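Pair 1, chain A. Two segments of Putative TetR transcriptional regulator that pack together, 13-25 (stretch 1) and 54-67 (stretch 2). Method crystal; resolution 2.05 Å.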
# COMPACT_ATOMS: atom_id res chain seq x y z
N ASP A 13 -21.74 -9.15 -9.18
CA ASP A 13 -21.17 -7.79 -9.50
C ASP A 13 -19.91 -7.38 -8.73
O ASP A 13 -18.91 -8.12 -8.74
CB ASP A 13 -22.24 -6.68 -9.50
CG ASP A 13 -23.14 -6.70 -8.24
OD1 ASP A 13 -22.67 -6.26 -7.15
OD2 ASP A 13 -24.32 -7.14 -8.36
N GLN A 14 -19.97 -6.22 -8.06
CA GLN A 14 -18.82 -5.40 -7.68
C GLN A 14 -19.06 -4.70 -6.32
O GLN A 14 -18.21 -4.71 -5.42
CB GLN A 14 -18.56 -4.39 -8.80
CG GLN A 14 -17.36 -3.47 -8.64
CD GLN A 14 -17.78 -2.04 -8.37
OE1 GLN A 14 -18.36 -1.75 -7.31
NE2 GLN A 14 -17.50 -1.12 -9.32
N VAL A 15 -20.24 -4.13 -6.13
CA VAL A 15 -20.65 -3.75 -4.77
C VAL A 15 -20.96 -5.00 -3.89
O VAL A 15 -20.74 -4.99 -2.68
CB VAL A 15 -21.77 -2.65 -4.76
CG1 VAL A 15 -22.14 -2.20 -6.18
CG2 VAL A 15 -22.97 -3.05 -3.92
N ALA A 16 -21.47 -6.05 -4.53
CA ALA A 16 -21.76 -7.32 -3.88
C ALA A 16 -20.47 -7.92 -3.27
O ALA A 16 -20.45 -8.27 -2.10
CB ALA A 16 -22.41 -8.27 -4.87
N LEU A 17 -19.40 -7.98 -4.05
CA LEU A 17 -18.08 -8.44 -3.56
C LEU A 17 -17.47 -7.57 -2.46
O LEU A 17 -16.86 -8.07 -1.52
CB LEU A 17 -17.11 -8.56 -4.72
CG LEU A 17 -17.44 -9.65 -5.75
CD1 LEU A 17 -16.30 -9.64 -6.77
CD2 LEU A 17 -17.57 -11.05 -5.13
N GLN A 18 -17.68 -6.27 -2.56
CA GLN A 18 -17.25 -5.38 -1.51
C GLN A 18 -18.00 -5.62 -0.24
O GLN A 18 -17.41 -5.58 0.82
CB GLN A 18 -17.43 -3.93 -1.95
CG GLN A 18 -16.98 -2.89 -0.97
CD GLN A 18 -17.06 -1.50 -1.64
OE1 GLN A 18 -16.62 -0.53 -1.08
NE2 GLN A 18 -17.65 -1.44 -2.84
N THR A 19 -19.31 -5.83 -0.36
CA THR A 19 -20.12 -6.15 0.80
C THR A 19 -19.69 -7.44 1.49
O THR A 19 -19.55 -7.50 2.72
CB THR A 19 -21.63 -6.21 0.40
OG1 THR A 19 -21.94 -4.97 -0.22
CG2 THR A 19 -22.48 -6.35 1.62
N ALA A 20 -19.47 -8.47 0.67
CA ALA A 20 -18.91 -9.75 1.13
C ALA A 20 -17.54 -9.60 1.79
O ALA A 20 -17.33 -10.10 2.89
CB ALA A 20 -18.88 -10.71 0.00
N MSE A 21 -16.61 -8.87 1.15
CA MSE A 21 -15.33 -8.50 1.78
C MSE A 21 -15.45 -7.90 3.18
O MSE A 21 -14.74 -8.35 4.09
CB MSE A 21 -14.51 -7.55 0.89
CG MSE A 21 -13.17 -7.06 1.49
SE MSE A 21 -11.85 -8.47 1.28
CE MSE A 21 -12.16 -9.73 2.81
N GLU A 22 -16.30 -6.90 3.38
CA GLU A 22 -16.43 -6.26 4.71
C GLU A 22 -16.85 -7.25 5.76
O GLU A 22 -16.37 -7.18 6.89
CB GLU A 22 -17.46 -5.09 4.73
CG GLU A 22 -17.41 -4.25 3.48
CD GLU A 22 -18.35 -3.04 3.50
OE1 GLU A 22 -19.58 -3.17 3.77
OE2 GLU A 22 -17.82 -1.94 3.21
N LEU A 23 -17.79 -8.12 5.41
CA LEU A 23 -18.24 -9.15 6.31
C LEU A 23 -17.13 -10.10 6.65
O LEU A 23 -16.91 -10.40 7.82
CB LEU A 23 -19.37 -9.98 5.69
CG LEU A 23 -20.80 -9.53 5.91
CD1 LEU A 23 -21.72 -10.36 5.03
CD2 LEU A 23 -21.17 -9.64 7.40
N PHE A 24 -16.48 -10.64 5.64
CA PHE A 24 -15.44 -11.64 5.88
C PHE A 24 -14.28 -10.94 6.60
O PHE A 24 -13.58 -11.54 7.43
CB PHE A 24 -14.91 -12.28 4.58
CG PHE A 24 -15.91 -13.18 3.84
CD1 PHE A 24 -16.53 -14.26 4.45
CD2 PHE A 24 -16.16 -12.98 2.48
CE1 PHE A 24 -17.41 -15.09 3.75
CE2 PHE A 24 -17.04 -13.80 1.78
CZ PHE A 24 -17.66 -14.85 2.41
N TRP A 25 -14.05 -9.66 6.27
CA TRP A 25 -12.92 -8.95 6.88
C TRP A 25 -13.12 -8.91 8.38
O TRP A 25 -12.23 -9.27 9.13
CB TRP A 25 -12.83 -7.54 6.33
CG TRP A 25 -11.70 -6.74 6.88
CD1 TRP A 25 -11.75 -5.81 7.90
CD2 TRP A 25 -10.34 -6.76 6.43
NE1 TRP A 25 -10.50 -5.27 8.11
CE2 TRP A 25 -9.62 -5.82 7.21
CE3 TRP A 25 -9.67 -7.47 5.42
CZ2 TRP A 25 -8.25 -5.58 7.04
CZ3 TRP A 25 -8.33 -7.24 5.24
CH2 TRP A 25 -7.62 -6.30 6.06
N SER A 54 -21.73 -21.30 -3.74
CA SER A 54 -21.67 -21.56 -2.32
C SER A 54 -20.95 -20.43 -1.59
O SER A 54 -20.33 -19.56 -2.23
CB SER A 54 -21.01 -22.92 -2.04
OG SER A 54 -19.60 -22.84 -2.29
N LYS A 55 -21.04 -20.42 -0.26
CA LYS A 55 -20.29 -19.46 0.53
C LYS A 55 -18.79 -19.52 0.19
O LYS A 55 -18.12 -18.49 0.07
CB LYS A 55 -20.47 -19.76 2.03
CG LYS A 55 -19.70 -18.72 2.88
CD LYS A 55 -19.95 -18.82 4.36
CE LYS A 55 -19.28 -19.99 4.97
NZ LYS A 55 -19.11 -19.76 6.44
N ARG A 56 -18.29 -20.74 -0.01
CA ARG A 56 -16.90 -20.95 -0.38
C ARG A 56 -16.60 -20.34 -1.74
O ARG A 56 -15.60 -19.66 -1.91
CB ARG A 56 -16.51 -22.43 -0.36
CG ARG A 56 -14.99 -22.67 -0.54
CD ARG A 56 -14.21 -22.08 0.67
NE ARG A 56 -12.81 -22.52 0.75
CZ ARG A 56 -12.42 -23.71 1.22
NH1 ARG A 56 -11.13 -24.00 1.28
NH2 ARG A 56 -13.30 -24.60 1.64
N ASP A 57 -17.45 -20.59 -2.72
CA ASP A 57 -17.27 -19.97 -4.06
C ASP A 57 -17.19 -18.44 -3.89
O ASP A 57 -16.32 -17.81 -4.44
CB ASP A 57 -18.43 -20.28 -5.00
CG ASP A 57 -18.52 -21.74 -5.37
OD1 ASP A 57 -17.50 -22.44 -5.37
OD2 ASP A 57 -19.63 -22.21 -5.67
N LEU A 58 -18.14 -17.87 -3.14
CA LEU A 58 -18.19 -16.42 -2.96
C LEU A 58 -16.92 -15.89 -2.26
O LEU A 58 -16.37 -14.88 -2.63
CB LEU A 58 -19.44 -16.00 -2.20
CG LEU A 58 -19.56 -14.58 -1.64
CD1 LEU A 58 -19.36 -13.51 -2.77
CD2 LEU A 58 -20.92 -14.38 -0.92
N PHE A 59 -16.45 -16.61 -1.26
CA PHE A 59 -15.23 -16.21 -0.54
C PHE A 59 -14.00 -16.24 -1.45
O PHE A 59 -13.19 -15.31 -1.42
CB PHE A 59 -15.07 -17.08 0.72
CG PHE A 59 -13.80 -16.82 1.50
CD1 PHE A 59 -13.70 -15.69 2.35
CD2 PHE A 59 -12.72 -17.71 1.44
CE1 PHE A 59 -12.55 -15.45 3.10
CE2 PHE A 59 -11.56 -17.48 2.20
CZ PHE A 59 -11.47 -16.34 3.02
N GLU A 60 -13.88 -17.27 -2.29
CA GLU A 60 -12.75 -17.35 -3.22
C GLU A 60 -12.82 -16.24 -4.27
O GLU A 60 -11.80 -15.72 -4.67
CB GLU A 60 -12.68 -18.74 -3.92
CG GLU A 60 -12.61 -19.98 -2.95
CD GLU A 60 -11.32 -20.08 -2.13
OE1 GLU A 60 -10.34 -19.43 -2.51
OE2 GLU A 60 -11.27 -20.85 -1.13
N LYS A 61 -14.03 -15.86 -4.70
CA LYS A 61 -14.19 -14.75 -5.67
C LYS A 61 -13.79 -13.40 -5.03
O LYS A 61 -13.24 -12.51 -5.69
CB LYS A 61 -15.66 -14.63 -6.18
CG LYS A 61 -16.20 -15.81 -7.00
CD LYS A 61 -17.81 -15.77 -7.12
CE LYS A 61 -18.47 -17.12 -7.45
NZ LYS A 61 -17.89 -17.81 -8.68
N THR A 62 -14.11 -13.25 -3.75
CA THR A 62 -13.78 -12.04 -3.00
C THR A 62 -12.23 -11.93 -2.91
O THR A 62 -11.68 -10.87 -3.15
CB THR A 62 -14.46 -12.03 -1.61
OG1 THR A 62 -15.88 -11.99 -1.78
CG2 THR A 62 -14.10 -10.78 -0.83
N LEU A 63 -11.54 -13.04 -2.63
CA LEU A 63 -10.09 -13.06 -2.58
C LEU A 63 -9.47 -12.79 -3.92
O LEU A 63 -8.40 -12.15 -3.97
CB LEU A 63 -9.55 -14.36 -1.98
CG LEU A 63 -9.92 -14.79 -0.56
CD1 LEU A 63 -9.23 -16.14 -0.22
CD2 LEU A 63 -9.54 -13.71 0.50
N ASP A 64 -10.05 -13.28 -5.01
CA ASP A 64 -9.59 -12.91 -6.35
C ASP A 64 -9.60 -11.40 -6.53
O ASP A 64 -8.69 -10.85 -7.13
CB ASP A 64 -10.47 -13.52 -7.45
CG ASP A 64 -10.37 -15.04 -7.54
OD1 ASP A 64 -9.42 -15.61 -6.96
OD2 ASP A 64 -11.24 -15.65 -8.22
N ARG A 65 -10.66 -10.74 -6.05
CA ARG A 65 -10.80 -9.29 -6.23
C ARG A 65 -9.83 -8.49 -5.32
O ARG A 65 -9.29 -7.49 -5.75
CB ARG A 65 -12.27 -8.89 -5.99
CG ARG A 65 -12.62 -7.41 -6.21
CD ARG A 65 -12.44 -6.95 -7.66
NE ARG A 65 -13.21 -7.73 -8.65
CZ ARG A 65 -14.38 -7.35 -9.17
NH1 ARG A 65 -14.95 -6.22 -8.77
NH2 ARG A 65 -14.99 -8.11 -10.08
N TYR A 66 -9.61 -8.94 -4.09
CA TYR A 66 -8.94 -8.10 -3.10
C TYR A 66 -7.56 -8.54 -2.60
O TYR A 66 -6.96 -7.82 -1.81
CB TYR A 66 -9.82 -7.96 -1.88
CG TYR A 66 -11.05 -7.07 -2.09
CD1 TYR A 66 -10.95 -5.69 -1.98
CD2 TYR A 66 -12.31 -7.63 -2.39
CE1 TYR A 66 -12.06 -4.85 -2.15
CE2 TYR A 66 -13.46 -6.79 -2.57
CZ TYR A 66 -13.31 -5.40 -2.45
OH TYR A 66 -14.39 -4.55 -2.63
N MSE A 67 -7.08 -9.71 -2.99
CA MSE A 67 -5.82 -10.25 -2.47
C MSE A 67 -4.72 -9.92 -3.48
O MSE A 67 -4.85 -10.31 -4.64
CB MSE A 67 -5.93 -11.77 -2.22
CG MSE A 67 -5.87 -12.27 -0.72
SE MSE A 67 -5.35 -14.27 -0.70
CE MSE A 67 -3.54 -14.06 -1.22

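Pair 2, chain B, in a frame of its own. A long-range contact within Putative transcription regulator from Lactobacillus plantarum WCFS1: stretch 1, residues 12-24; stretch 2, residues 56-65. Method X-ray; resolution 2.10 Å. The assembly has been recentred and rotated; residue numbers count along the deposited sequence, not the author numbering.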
# COMPACT_ATOMS: atom_id res chain seq x y z
N GLN B 12 -0.69 9.59 28.04
CA GLN B 12 -0.94 9.89 26.62
C GLN B 12 -0.31 8.83 25.76
O GLN B 12 -0.96 8.28 24.89
CB GLN B 12 -0.35 11.26 26.27
CG GLN B 12 -0.60 11.70 24.84
CD GLN B 12 0.01 13.07 24.51
OE1 GLN B 12 1.09 13.42 25.00
NE2 GLN B 12 -0.70 13.85 23.70
N VAL B 13 0.96 8.53 26.03
CA VAL B 13 1.69 7.52 25.28
C VAL B 13 1.04 6.13 25.40
O VAL B 13 0.86 5.45 24.40
CB VAL B 13 3.14 7.48 25.72
CG1 VAL B 13 3.88 6.27 25.14
CG2 VAL B 13 3.82 8.81 25.32
N LYS B 14 0.68 5.73 26.63
CA LYS B 14 -0.07 4.49 26.86
C LYS B 14 -1.36 4.46 26.04
O LYS B 14 -1.72 3.42 25.47
CB LYS B 14 -0.42 4.31 28.34
CG LYS B 14 0.79 3.93 29.21
CD LYS B 14 1.26 2.51 28.86
CE LYS B 14 2.71 2.24 29.25
NZ LYS B 14 3.02 0.78 29.13
N ILE B 15 -2.05 5.59 26.00
CA ILE B 15 -3.26 5.69 25.17
C ILE B 15 -3.01 5.58 23.67
O ILE B 15 -3.71 4.83 22.98
CB ILE B 15 -4.07 6.94 25.52
CG1 ILE B 15 -4.69 6.79 26.93
CG2 ILE B 15 -5.16 7.12 24.51
CD1 ILE B 15 -5.09 8.10 27.58
N GLN B 16 -2.02 6.32 23.16
CA GLN B 16 -1.65 6.21 21.77
C GLN B 16 -1.19 4.79 21.38
O GLN B 16 -1.55 4.28 20.33
CB GLN B 16 -0.53 7.20 21.48
CG GLN B 16 -0.95 8.66 21.58
CD GLN B 16 0.25 9.58 21.41
OE1 GLN B 16 1.27 9.42 22.06
NE2 GLN B 16 0.13 10.54 20.52
N ASP B 17 -0.41 4.15 22.25
CA ASP B 17 0.01 2.76 22.00
C ASP B 17 -1.20 1.84 21.90
O ASP B 17 -1.25 0.98 21.03
CB ASP B 17 0.95 2.27 23.09
CG ASP B 17 2.33 2.86 22.97
OD1 ASP B 17 2.62 3.54 21.95
OD2 ASP B 17 3.13 2.61 23.89
N ALA B 18 -2.16 2.02 22.80
CA ALA B 18 -3.43 1.25 22.75
C ALA B 18 -4.23 1.44 21.43
O ALA B 18 -4.68 0.48 20.83
CB ALA B 18 -4.28 1.61 23.93
N VAL B 19 -4.41 2.70 21.00
CA VAL B 19 -5.06 3.02 19.71
C VAL B 19 -4.32 2.32 18.57
O VAL B 19 -4.95 1.75 17.69
CB VAL B 19 -5.11 4.57 19.45
CG1 VAL B 19 -5.66 4.91 18.03
CG2 VAL B 19 -5.95 5.27 20.53
N ALA B 20 -2.98 2.37 18.58
CA ALA B 20 -2.19 1.84 17.49
C ALA B 20 -2.36 0.31 17.39
O ALA B 20 -2.47 -0.24 16.28
CB ALA B 20 -0.73 2.26 17.64
N ALA B 21 -2.40 -0.36 18.54
CA ALA B 21 -2.67 -1.81 18.60
C ALA B 21 -4.03 -2.20 18.05
O ALA B 21 -4.15 -3.17 17.32
CB ALA B 21 -2.51 -2.34 20.06
N ILE B 22 -5.06 -1.46 18.43
CA ILE B 22 -6.42 -1.69 17.91
C ILE B 22 -6.47 -1.50 16.38
O ILE B 22 -7.02 -2.34 15.65
CB ILE B 22 -7.45 -0.74 18.61
CG1 ILE B 22 -7.58 -1.08 20.10
CG2 ILE B 22 -8.82 -0.81 17.90
CD1 ILE B 22 -8.29 0.03 20.93
N ILE B 23 -5.88 -0.41 15.91
CA ILE B 23 -5.76 -0.19 14.46
C ILE B 23 -5.14 -1.40 13.76
O ILE B 23 -5.64 -1.85 12.74
CB ILE B 23 -5.00 1.14 14.14
CG1 ILE B 23 -5.83 2.35 14.63
CG2 ILE B 23 -4.67 1.26 12.62
CD1 ILE B 23 -5.17 3.72 14.44
N LEU B 24 -4.05 -1.95 14.32
CA LEU B 24 -3.39 -3.09 13.69
C LEU B 24 -4.28 -4.33 13.69
O LEU B 24 -4.30 -5.07 12.71
CB LEU B 24 -2.04 -3.38 14.34
CG LEU B 24 -0.94 -2.33 14.14
CD1 LEU B 24 0.27 -2.70 14.98
CD2 LEU B 24 -0.55 -2.22 12.67
N ALA B 56 -10.36 12.04 17.52
CA ALA B 56 -9.18 12.61 18.18
C ALA B 56 -8.13 11.53 18.52
O ALA B 56 -6.92 11.78 18.39
CB ALA B 56 -9.59 13.42 19.43
N LEU B 57 -8.57 10.35 18.95
CA LEU B 57 -7.64 9.23 19.26
C LEU B 57 -6.85 8.80 17.99
O LEU B 57 -5.63 8.67 18.03
CB LEU B 57 -8.38 8.02 19.82
CG LEU B 57 -9.02 8.15 21.20
CD1 LEU B 57 -10.03 7.03 21.47
CD2 LEU B 57 -7.94 8.21 22.30
N ILE B 58 -7.57 8.63 16.89
CA ILE B 58 -7.00 8.23 15.59
C ILE B 58 -6.04 9.33 15.05
O ILE B 58 -4.92 9.03 14.59
CB ILE B 58 -8.15 7.95 14.57
CG1 ILE B 58 -8.92 6.65 14.96
CG2 ILE B 58 -7.63 7.87 13.13
CD1 ILE B 58 -10.37 6.56 14.34
N ASP B 59 -6.50 10.58 15.07
CA ASP B 59 -5.74 11.68 14.53
C ASP B 59 -4.41 11.80 15.27
O ASP B 59 -3.40 12.13 14.66
CB ASP B 59 -6.49 13.01 14.63
CG ASP B 59 -7.67 13.11 13.66
OD1 ASP B 59 -7.85 12.19 12.83
OD2 ASP B 59 -8.44 14.10 13.76
N SER B 60 -4.44 11.55 16.59
CA SER B 60 -3.23 11.64 17.43
C SER B 60 -2.19 10.60 17.03
O SER B 60 -1.00 10.91 16.88
CB SER B 60 -3.60 11.50 18.91
OG SER B 60 -2.43 11.53 19.73
N VAL B 61 -2.63 9.37 16.83
CA VAL B 61 -1.75 8.32 16.34
C VAL B 61 -1.26 8.59 14.90
O VAL B 61 -0.09 8.34 14.57
CB VAL B 61 -2.39 6.91 16.47
CG1 VAL B 61 -1.51 5.85 15.79
CG2 VAL B 61 -2.64 6.59 17.97
N TYR B 62 -2.15 9.06 14.04
CA TYR B 62 -1.72 9.49 12.69
C TYR B 62 -0.55 10.49 12.76
O TYR B 62 0.50 10.26 12.13
CB TYR B 62 -2.87 10.05 11.86
CG TYR B 62 -2.48 10.27 10.38
CD1 TYR B 62 -2.30 9.20 9.53
CD2 TYR B 62 -2.26 11.56 9.88
CE1 TYR B 62 -1.93 9.38 8.21
CE2 TYR B 62 -1.88 11.76 8.56
CZ TYR B 62 -1.72 10.67 7.74
OH TYR B 62 -1.35 10.86 6.42
N ALA B 63 -0.70 11.57 13.54
CA ALA B 63 0.31 12.61 13.61
C ALA B 63 1.61 12.10 14.27
O ALA B 63 2.69 12.48 13.85
CB ALA B 63 -0.22 13.86 14.34
N ARG B 64 1.49 11.25 15.30
CA ARG B 64 2.64 10.59 15.90
C ARG B 64 3.47 9.79 14.90
O ARG B 64 4.70 9.98 14.80
CB ARG B 64 2.23 9.65 17.04
CG ARG B 64 3.41 9.14 17.89
CD ARG B 64 2.97 8.15 18.94
NE ARG B 64 2.58 6.86 18.37
CZ ARG B 64 2.34 5.78 19.11
NH1 ARG B 64 2.45 5.85 20.44
NH2 ARG B 64 1.98 4.63 18.53
N GLU B 65 2.81 8.88 14.18
CA GLU B 65 3.52 8.08 13.17
C GLU B 65 4.16 8.94 12.07
O GLU B 65 5.35 8.80 11.82
CB GLU B 65 2.61 6.99 12.55
CG GLU B 65 2.11 5.93 13.57
CD GLU B 65 3.22 5.41 14.47
OE1 GLU B 65 4.23 4.87 13.94
OE2 GLU B 65 3.10 5.56 15.71
O HOH W 1 -2.14 13.81 20.97
O HOH W 2 2.59 1.91 19.47

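What separates the two contacts most sharply? Pair 1 crosses without a single hydrogen bond between its stretches, whereas pair 2 ties its helices with polar links. In pair 2, Arg64(B) NH1 donates to Asp17(B) OD1 at 2.8 Å, a hydrogen bond within a salt bridge, and Gln16(B) NE2 donates to Ser60(B) OG at 2.9 Å. Water 2 reinforces the charged link, donating from its O to Asp17(B) OD1 at 3.0 Å and accepting from Arg64(B) NH2, 2.9 Å from that O. Pair 1 relies on apolar and aromatic packing instead, and buries more surface, 689 Å² against 511 Å².

What backbone geometry do they share? In each, two helices cross nearly at right angles, at -100° in pair 1 and -94° in pair 2, with axes approaching to 9.5 and 9.3 Å. Fourteen central residues superpose with an RMSD of 0.5 Å. The closest backbone approach falls at equivalent positions: the CA atoms of Leu17(A) and Thr62(A) lie 5.6 Å apart, and those of Gln16(B) and Val61(B) 5.8 Å. So close a crossing brings side chains of one helix between those of the other.

How is the crossing point filled? Leu17(A) is a knob among Leu58(A), Lys61(A), Thr62(A) and Arg65(A), its CD2 3.9 Å from Leu58(A) CD1. The matching Gln16(B) has the same m, t start to its side chain, but its amide ends at Ser60(B), the counterpart of Lys61(A), whose end leads away. One turn on, the side chain on the first helix grows while its partner keeps its shape: Ala20(A) CB lies 3.7 Å from Thr62(A) OG1, and at the matching positions Val19(B) CG1 lies 3.5 Å from Val61(B) CG2. The Thr62(A) hydroxyl donates back to its own helix, OG1 to Leu58(A) O at 3.1 Å, so it can sit in this largely apolar setting without a partner across the contact.

How do the matched arginines differ? Arg65(A) lays one guanidinium face over Leu17(A), with CZ 3.8 Å from Leu17(A) CD1, and makes no hydrogen bond to the other stretch. Arg64(B) likewise has a face covered by its neighbour, Gln16(B) CB lying 3.4 Å from its NH1, but Asp17(B) OD1 meets the edge, where the N-H groups point. The Arg64(B) side chain also sits as a knob among Val13(B), Gln16(B), Asp17(B) and Ala20(B). At the position of Asp17(B), pair 1 has Gln18(A), whose CB lies 3.2 Å from Tyr66(A) OH.

Where do aromatic rings add to pair 1? Phe24(A) fits as a knob among Lys55(A), Leu58(A), Phe59(A) and Thr62(A), and the edge of Phe59(A) meets its face, centroids 5.0 Å apart and planes at 80°. The corresponding Ile23(B) makes a looser contact, its CD1 4.4 Å from Val61(B) CG1. Selenomethionine Met21(A) places CG 4.0 Å from the centroid of the Tyr66(A) ring, over its face; its match, Ala20(B), brings CB within 3.7 Å of Arg64(B) NH2.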